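Local atomic coordinates of Cyp101j2 (Sphingobium yanoikuyae, PDB entry 5KYO), a protein that binds haem as a cytochrome P450 monooxygenase and probably hydroxylates the monoterpene 1,8-cineole. Residues 148-151 and 152-156; 169-172 and 173-176; 393-396 and 397-401. All blocks are in the same frame, centred on the assembly; numbering follows the deposited sequence. Where two conformers were deposited one is given.

Interaction 1 (148-151 and 152-156); sequences PIEQ and VVTDL
Gln151 reaches forward along its helix to Asp155, one turn on. With CG anti to the backbone N (chi1 -166°) and a bend at chi2, the amide swings round so that NE2 reaches Asp155 OD1 at 2.7 Å. The carboxylate oxygen lies close to the amide plane, yet the NE2 proton comes down on OD1 from above the carboxylate plane; the bond is bent, 138° at the hydrogen. Thr154 turns its hydroxyl to the preceding turn: OG1 donates to Glu150 O at 3.0 Å, while Thr154 N binds the same oxygen from the opposite face of its peptide plane. This second grip on a backbone carbonyl is a familiar habit of threonine in an alpha helix, and here it sits in the first turns of helix 149-164, probably the D helix of the P450 fold. A water bridges the polar side, donating to Gln151 OE1 (2.7 Å) and Thr154 OG1 (3.0 Å). A valine in place of Thr154 would probably leave that water without one acceptor and Glu150 O with a single backbone donor. On the buried side, Ile149 CG2 meets Val153 CG2 at 4.0 Å, the two side chains crossing at a slant against Ile184 of helix 181-188.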
loop_
_atom_site.group_PDB
_atom_site.type_symbol
_atom_site.label_atom_id
_atom_site.label_comp_id
_atom_site.label_asym_id
_atom_site.label_seq_id
_atom_site.Cartn_x
_atom_site.Cartn_y
_atom_site.Cartn_z
ATOM N N PRO A 148 21.136 7.150 0.341
ATOM C CA PRO A 148 21.135 8.448 -0.349
ATOM C C PRO A 148 19.742 8.955 -0.700
ATOM O O PRO A 148 19.598 10.092 -1.147
ATOM C CB PRO A 148 21.920 8.167 -1.645
ATOM C CG PRO A 148 22.574 6.845 -1.451
ATOM C CD PRO A 148 21.688 6.090 -0.529
ATOM N N ILE A 149 18.726 8.125 -0.515
ATOM C CA ILE A 149 17.384 8.521 -0.918
ATOM C C ILE A 149 16.840 9.567 0.059
ATOM O O ILE A 149 16.002 10.388 -0.311
ATOM C CB ILE A 149 16.457 7.296 -1.022
ATOM C CG1 ILE A 149 17.027 6.317 -2.056
ATOM C CG2 ILE A 149 15.027 7.685 -1.392
ATOM C CD1 ILE A 149 17.448 6.971 -3.374
ATOM N N GLU A 150 17.341 9.564 1.295
ATOM C CA GLU A 150 16.835 10.502 2.288
ATOM C C GLU A 150 16.958 11.962 1.830
ATOM O O GLU A 150 16.010 12.737 1.974
ATOM C CB GLU A 150 17.528 10.316 3.647
ATOM C CG GLU A 150 16.828 11.172 4.737
ATOM C CD GLU A 150 17.234 10.834 6.156
ATOM O OE1 GLU A 150 18.161 10.022 6.347
ATOM O OE2 GLU A 150 16.617 11.394 7.089
ATOM N N GLN A 151 18.107 12.343 1.272
ATOM C CA GLN A 151 18.294 13.713 0.807
ATOM C C GLN A 151 17.462 13.984 -0.443
ATOM O O GLN A 151 17.028 15.101 -0.684
ATOM C CB GLN A 151 19.777 13.993 0.526
ATOM C CG GLN A 151 20.110 15.473 0.371
ATOM C CD GLN A 151 19.627 16.309 1.548
ATOM O OE1 GLN A 151 20.085 16.127 2.675
ATOM N NE2 GLN A 151 18.712 17.237 1.286
ATOM N N VAL A 152 17.239 12.949 -1.243
ATOM C CA VAL A 152 16.334 13.081 -2.383
ATOM C C VAL A 152 14.889 13.404 -1.941
ATOM O O VAL A 152 14.231 14.281 -2.524
ATOM C CB VAL A 152 16.359 11.797 -3.241
ATOM C CG1 VAL A 152 15.233 11.788 -4.226
ATOM C CG2 VAL A 152 17.710 11.690 -3.966
ATOM N N VAL A 153 14.407 12.721 -0.908
ATOM C CA VAL A 153 13.054 12.974 -0.426
ATOM C C VAL A 153 13.039 14.371 0.194
ATOM O O VAL A 153 12.120 15.137 -0.028
ATOM C CB VAL A 153 12.568 11.922 0.601
ATOM C CG1 VAL A 153 11.118 12.209 1.020
ATOM C CG2 VAL A 153 12.649 10.526 0.021
ATOM N N THR A 154 14.100 14.721 0.914
ATOM C CA THR A 154 14.157 16.026 1.569
ATOM C C THR A 154 14.072 17.177 0.569
ATOM O O THR A 154 13.287 18.090 0.735
ATOM C CB THR A 154 15.432 16.160 2.400
ATOM O OG1 THR A 154 15.390 15.212 3.474
ATOM C CG2 THR A 154 15.571 17.575 2.972
ATOM N N ASP A 155 14.880 17.128 -0.482
ATOM C CA ASP A 155 14.906 18.224 -1.449
ATOM C C ASP A 155 13.599 18.352 -2.203
ATOM O O ASP A 155 13.181 19.458 -2.539
ATOM C CB ASP A 155 16.058 18.033 -2.458
ATOM C CG ASP A 155 17.420 18.141 -1.809
ATOM O OD1 ASP A 155 17.505 18.686 -0.686
ATOM O OD2 ASP A 155 18.405 17.690 -2.427
ATOM N N LEU A 156 12.973 17.215 -2.499
ATOM C CA LEU A 156 11.698 17.202 -3.216
ATOM C C LEU A 156 10.547 17.770 -2.368
ATOM O O LEU A 156 9.812 18.633 -2.825
ATOM C CB LEU A 156 11.361 15.793 -3.664
ATOM C CG LEU A 156 10.122 15.654 -4.547
ATOM C CD1 LEU A 156 10.143 16.679 -5.680
ATOM C CD2 LEU A 156 10.035 14.232 -5.096
HETATM O O HOH W 1 18.246 14.893 4.184
#

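Interaction 2 (169-172 and 173-176); sequences RCNF and THEF
Asn171 N-caps helix 172-177 exactly where strand 169-171 gives way to it, and its side chain reaches over the first turn to His174. OD1 accepts from His174 N at 3.0 Å, the N-H pointing almost straight at the oxygen (167°) and lying in the carbonyl plane. CG stands anti to the backbone N (chi1 -173°), which carries the amide forward over the open helix end. The same oxygen lies 3.1 Å from His174 CD2, with the amide and imidazole planes nearly parallel; on its ND1 side the ring bonds to Glu178. Glu175 answers the cap in the reverse direction. Its chain, extended beyond CG, runs back under the strand, and OE2 accepts a hydrogen bond from Asn171 N at 2.7 Å from above the carboxylate plane, while Glu175 N bonds to Asn171 O at 2.8 Å. Asn171 is thus gripped through its side chain, its N-H and its carbonyl at the seam between strand and helix. The strand itself pairs antiparallel with 425-427 in the small three-stranded sheet of this P450, and the short helix includes a wider pi-type turn at 173-176. Inward from the cap, Phe172 and Phe176 lie side by side and point the same way. Their rings are oblique, 32° between planes and 5.3 Å between centroids, with Phe172 CE1 at 3.5 Å from Phe176 CD2. Phe176 CB sits over one face of the Phe172 ring, and Phe283 of helix 273-288 stacks on Phe172.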
loop_
_atom_site.group_PDB
_atom_site.type_symbol
_atom_site.label_atom_id
_atom_site.label_comp_id
_atom_site.label_asym_id
_atom_site.label_seq_id
_atom_site.Cartn_x
_atom_site.Cartn_y
_atom_site.Cartn_z
ATOM N N ARG A 169 -2.914 27.741 0.714
ATOM C CA ARG A 169 -3.776 26.601 0.506
ATOM C C ARG A 169 -3.195 25.693 -0.564
ATOM O O ARG A 169 -2.397 26.132 -1.416
ATOM C CB ARG A 169 -5.202 27.031 0.112
ATOM C CG ARG A 169 -5.314 27.642 -1.283
ATOM C CD ARG A 169 -6.673 28.297 -1.489
ATOM N NE ARG A 169 -7.783 27.343 -1.584
ATOM C CZ ARG A 169 -8.209 26.821 -2.731
ATOM N NH1 ARG A 169 -7.598 27.149 -3.861
ATOM N NH2 ARG A 169 -9.228 25.964 -2.759
ATOM N N CYS A 170 -3.545 24.419 -0.476
ATOM C CA CYS A 170 -3.222 23.493 -1.558
ATOM C C CYS A 170 -4.132 22.273 -1.552
ATOM O O CYS A 170 -4.619 21.840 -0.507
ATOM C CB CYS A 170 -1.762 23.043 -1.463
ATOM S SG CYS A 170 -1.387 21.906 -0.085
ATOM N N ASN A 171 -4.340 21.703 -2.732
ATOM C CA ASN A 171 -4.872 20.355 -2.809
ATOM C C ASN A 171 -3.736 19.406 -2.435
ATOM O O ASN A 171 -2.771 19.250 -3.194
ATOM C CB ASN A 171 -5.431 20.055 -4.199
ATOM C CG ASN A 171 -6.154 18.721 -4.254
ATOM O OD1 ASN A 171 -5.522 17.667 -4.312
ATOM N ND2 ASN A 171 -7.484 18.762 -4.238
ATOM N N PHE A 172 -3.813 18.812 -1.244
ATOM C CA PHE A 172 -2.673 18.063 -0.707
ATOM C C PHE A 172 -2.341 16.837 -1.558
ATOM O O PHE A 172 -1.180 16.567 -1.856
ATOM C CB PHE A 172 -2.921 17.626 0.751
ATOM C CG PHE A 172 -1.781 16.816 1.342
ATOM C CD1 PHE A 172 -0.675 17.449 1.902
ATOM C CD2 PHE A 172 -1.817 15.423 1.330
ATOM C CE1 PHE A 172 0.396 16.703 2.438
ATOM C CE2 PHE A 172 -0.758 14.668 1.850
ATOM C CZ PHE A 172 0.354 15.317 2.411
ATOM N N THR A 173 -3.360 16.089 -1.958
ATOM C CA THR A 173 -3.099 14.873 -2.723
ATOM C C THR A 173 -2.482 15.197 -4.084
ATOM O O THR A 173 -1.432 14.656 -4.414
ATOM C CB THR A 173 -4.372 14.015 -2.905
ATOM O OG1 THR A 173 -4.811 13.576 -1.622
ATOM C CG2 THR A 173 -4.072 12.781 -3.753
ATOM N N HIS A 174 -3.077 16.100 -4.857
ATOM C CA HIS A 174 -2.526 16.376 -6.185
ATOM C C HIS A 174 -1.234 17.199 -6.167
ATOM O O HIS A 174 -0.303 16.903 -6.935
ATOM C CB HIS A 174 -3.555 17.083 -7.062
ATOM C CG HIS A 174 -4.851 16.347 -7.166
ATOM N ND1 HIS A 174 -4.921 14.971 -7.151
ATOM C CD2 HIS A 174 -6.128 16.788 -7.256
ATOM C CE1 HIS A 174 -6.185 14.597 -7.246
ATOM N NE2 HIS A 174 -6.938 15.680 -7.310
ATOM N N GLU A 175 -1.165 18.211 -5.297
ATOM C CA GLU A 175 -0.020 19.134 -5.309
ATOM C C GLU A 175 1.183 18.670 -4.503
ATOM O O GLU A 175 2.278 19.230 -4.645
ATOM C CB GLU A 175 -0.462 20.532 -4.805
ATOM C CG GLU A 175 -1.499 21.218 -5.713
ATOM C CD GLU A 175 -1.957 22.585 -5.189
ATOM O OE1 GLU A 175 -1.112 23.490 -5.050
ATOM O OE2 GLU A 175 -3.168 22.757 -4.906
ATOM N N PHE A 176 1.015 17.658 -3.657
ATOM C CA PHE A 176 2.128 17.209 -2.815
ATOM C C PHE A 176 2.319 15.688 -2.874
ATOM O O PHE A 176 3.338 15.211 -3.419
ATOM C CB PHE A 176 1.947 17.665 -1.353
ATOM C CG PHE A 176 3.122 17.337 -0.478
ATOM C CD1 PHE A 176 4.250 18.138 -0.488
ATOM C CD2 PHE A 176 3.131 16.182 0.293
ATOM C CE1 PHE A 176 5.363 17.799 0.281
ATOM C CE2 PHE A 176 4.223 15.851 1.068
ATOM C CZ PHE A 176 5.350 16.664 1.054
#

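Interaction 3 (393-396 and 397-401); sequences LREW and FARIP
Trp396 and Ile400 pack face to methyl at the C-terminal end of helix 382-399, the L helix of the P450 fold, which follows the haem-binding cysteine loop. Ile400 CD1 sits over the six-membered ring of the indole, 4.3 Å from its centroid and shifted toward the rim, a CH-pi contact. A chi1 of -172° turns the Trp396 indole away from its own N and onto the next turn, and Ile400 CB comes within 3.6 Å of NE1. Leu393 and Phe397 run side by side, Leu393 CD2 4.0 Å from Phe397 CE2, and Leu393 O meets the Phe397 ring at its edge; Leu286 of helix 273-288 touches both. The other side of the turn is looser and more open to solvent. There Glu395 and Arg399 point the same way, and OE1 and NH1 are modelled as an ion pair, but too close together for its geometry to be trusted. Arg399 has a firmer partner in Glu162 of helix 149-164, which holds NE in a salt bridge. Where the helix runs out, Trp396 O accepts two backbone N-H groups: Ile400 N comes at 2.8 Å, nearly in line with the carbonyl bond, and Arg399 N at 3.0 Å from above the carbonyl plane.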
loop_
_atom_site.group_PDB
_atom_site.type_symbol
_atom_site.label_atom_id
_atom_site.label_comp_id
_atom_site.label_asym_id
_atom_site.label_seq_id
_atom_site.Cartn_x
_atom_site.Cartn_y
_atom_site.Cartn_z
ATOM N N LEU A 393 7.025 14.726 7.383
ATOM C CA LEU A 393 6.527 15.291 8.620
ATOM C C LEU A 393 7.493 16.378 9.090
ATOM O O LEU A 393 7.067 17.442 9.494
ATOM C CB LEU A 393 6.378 14.218 9.692
ATOM C CG LEU A 393 5.160 13.294 9.528
ATOM C CD1 LEU A 393 5.301 12.108 10.455
ATOM C CD2 LEU A 393 3.875 14.034 9.801
ATOM N N ARG A 394 8.792 16.109 9.012
ATOM C CA ARG A 394 9.768 17.068 9.531
ATOM C C ARG A 394 9.793 18.347 8.708
ATOM O O ARG A 394 9.756 19.443 9.261
ATOM C CB ARG A 394 11.171 16.458 9.579
ATOM C CG ARG A 394 11.336 15.396 10.652
ATOM C CD ARG A 394 12.779 14.930 10.790
ATOM N NE ARG A 394 12.894 13.728 11.612
ATOM C CZ ARG A 394 14.045 13.235 12.058
ATOM N NH1 ARG A 394 15.185 13.846 11.771
ATOM N NH2 ARG A 394 14.055 12.135 12.803
ATOM N N GLU A 395 9.881 18.221 7.389
ATOM C CA GLU A 395 9.892 19.422 6.547
ATOM C C GLU A 395 8.556 20.165 6.504
ATOM O O GLU A 395 8.550 21.380 6.354
ATOM C CB GLU A 395 10.319 19.080 5.121
ATOM C CG GLU A 395 11.699 18.456 5.054
ATOM C CD GLU A 395 12.799 19.366 5.599
ATOM O OE1 GLU A 395 12.617 20.601 5.617
ATOM O OE2 GLU A 395 13.854 18.844 5.998
ATOM N N TRP A 396 7.431 19.453 6.593
ATOM C CA TRP A 396 6.154 20.131 6.586
ATOM C C TRP A 396 6.068 20.972 7.864
ATOM O O TRP A 396 5.800 22.176 7.809
ATOM C CB TRP A 396 4.960 19.147 6.485
ATOM C CG TRP A 396 3.648 19.881 6.282
ATOM C CD1 TRP A 396 2.933 20.559 7.229
ATOM C CD2 TRP A 396 2.920 20.026 5.056
ATOM N NE1 TRP A 396 1.817 21.118 6.671
ATOM C CE2 TRP A 396 1.789 20.817 5.334
ATOM C CE3 TRP A 396 3.126 19.582 3.747
ATOM C CZ2 TRP A 396 0.852 21.148 4.361
ATOM C CZ3 TRP A 396 2.188 19.920 2.779
ATOM C CH2 TRP A 396 1.069 20.690 3.093
ATOM N N PHE A 397 6.330 20.354 9.014
ATOM C CA PHE A 397 6.128 21.068 10.277
ATOM C C PHE A 397 7.146 22.198 10.486
ATOM O O PHE A 397 6.870 23.144 11.213
ATOM C CB PHE A 397 6.151 20.099 11.460
ATOM C CG PHE A 397 4.805 19.481 11.730
ATOM C CD1 PHE A 397 3.813 20.211 12.364
ATOM C CD2 PHE A 397 4.517 18.206 11.281
ATOM C CE1 PHE A 397 2.568 19.650 12.598
ATOM C CE2 PHE A 397 3.272 17.640 11.494
ATOM C CZ PHE A 397 2.297 18.352 12.145
ATOM N N ALA A 398 8.298 22.127 9.826
ATOM C CA ALA A 398 9.245 23.237 9.905
ATOM C C ALA A 398 8.692 24.494 9.227
ATOM O O ALA A 398 9.013 25.617 9.650
ATOM C CB ALA A 398 10.584 22.867 9.282
ATOM N N ARG A 399 7.884 24.295 8.187
ATOM C CA ARG A 399 7.458 25.359 7.281
ATOM C C ARG A 399 5.993 25.794 7.400
ATOM O O ARG A 399 5.688 26.968 7.223
ATOM C CB ARG A 399 7.724 24.938 5.818
ATOM C CG ARG A 399 9.214 24.708 5.527
ATOM C CD ARG A 399 9.530 24.093 4.156
ATOM N NE ARG A 399 10.971 24.269 3.890
ATOM C CZ ARG A 399 11.894 23.486 4.423
ATOM N NH1 ARG A 399 11.501 22.487 5.202
ATOM N NH2 ARG A 399 13.196 23.693 4.202
ATOM N N ILE A 400 5.099 24.836 7.632
ATOM C CA ILE A 400 3.666 25.072 7.827
ATOM C C ILE A 400 3.231 24.333 9.090
ATOM O O ILE A 400 2.635 23.263 9.024
ATOM C CB ILE A 400 2.838 24.605 6.590
ATOM C CG1 ILE A 400 3.420 25.213 5.299
ATOM C CG2 ILE A 400 1.357 24.963 6.740
ATOM C CD1 ILE A 400 2.936 24.553 4.003
ATOM N N PRO A 401 3.558 24.912 10.264
ATOM C CA PRO A 401 3.296 24.268 11.548
ATOM C C PRO A 401 1.803 24.126 11.782
ATOM O O PRO A 401 1.395 23.136 12.397
ATOM C CB PRO A 401 3.928 25.223 12.567
ATOM C CG PRO A 401 4.048 26.544 11.850
ATOM C CD PRO A 401 4.303 26.174 10.417
#

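Overall arrangement
From the N terminus the three contacts come in series, each closing a short local turn; none nests in or crosses another. Interaction 1 lies in the first turns of helix 149-164. After a short link, that helix is followed by strand 169-171 and interaction 2, about 19 Å away between centres, where the strand hands over to a helix. More than 200 residues later, interaction 3 ends helix 382-399 and touches both earlier contacts: Thr154 CG2 packs on Glu395 OE2 at 3.7 Å, and Phe172 CE1 meets Trp396 CZ3 at 3.7 Å. The late helix thus ties helix 149-164 to the strand-to-helix junction, with Cys170 and Phe176 also against the indole.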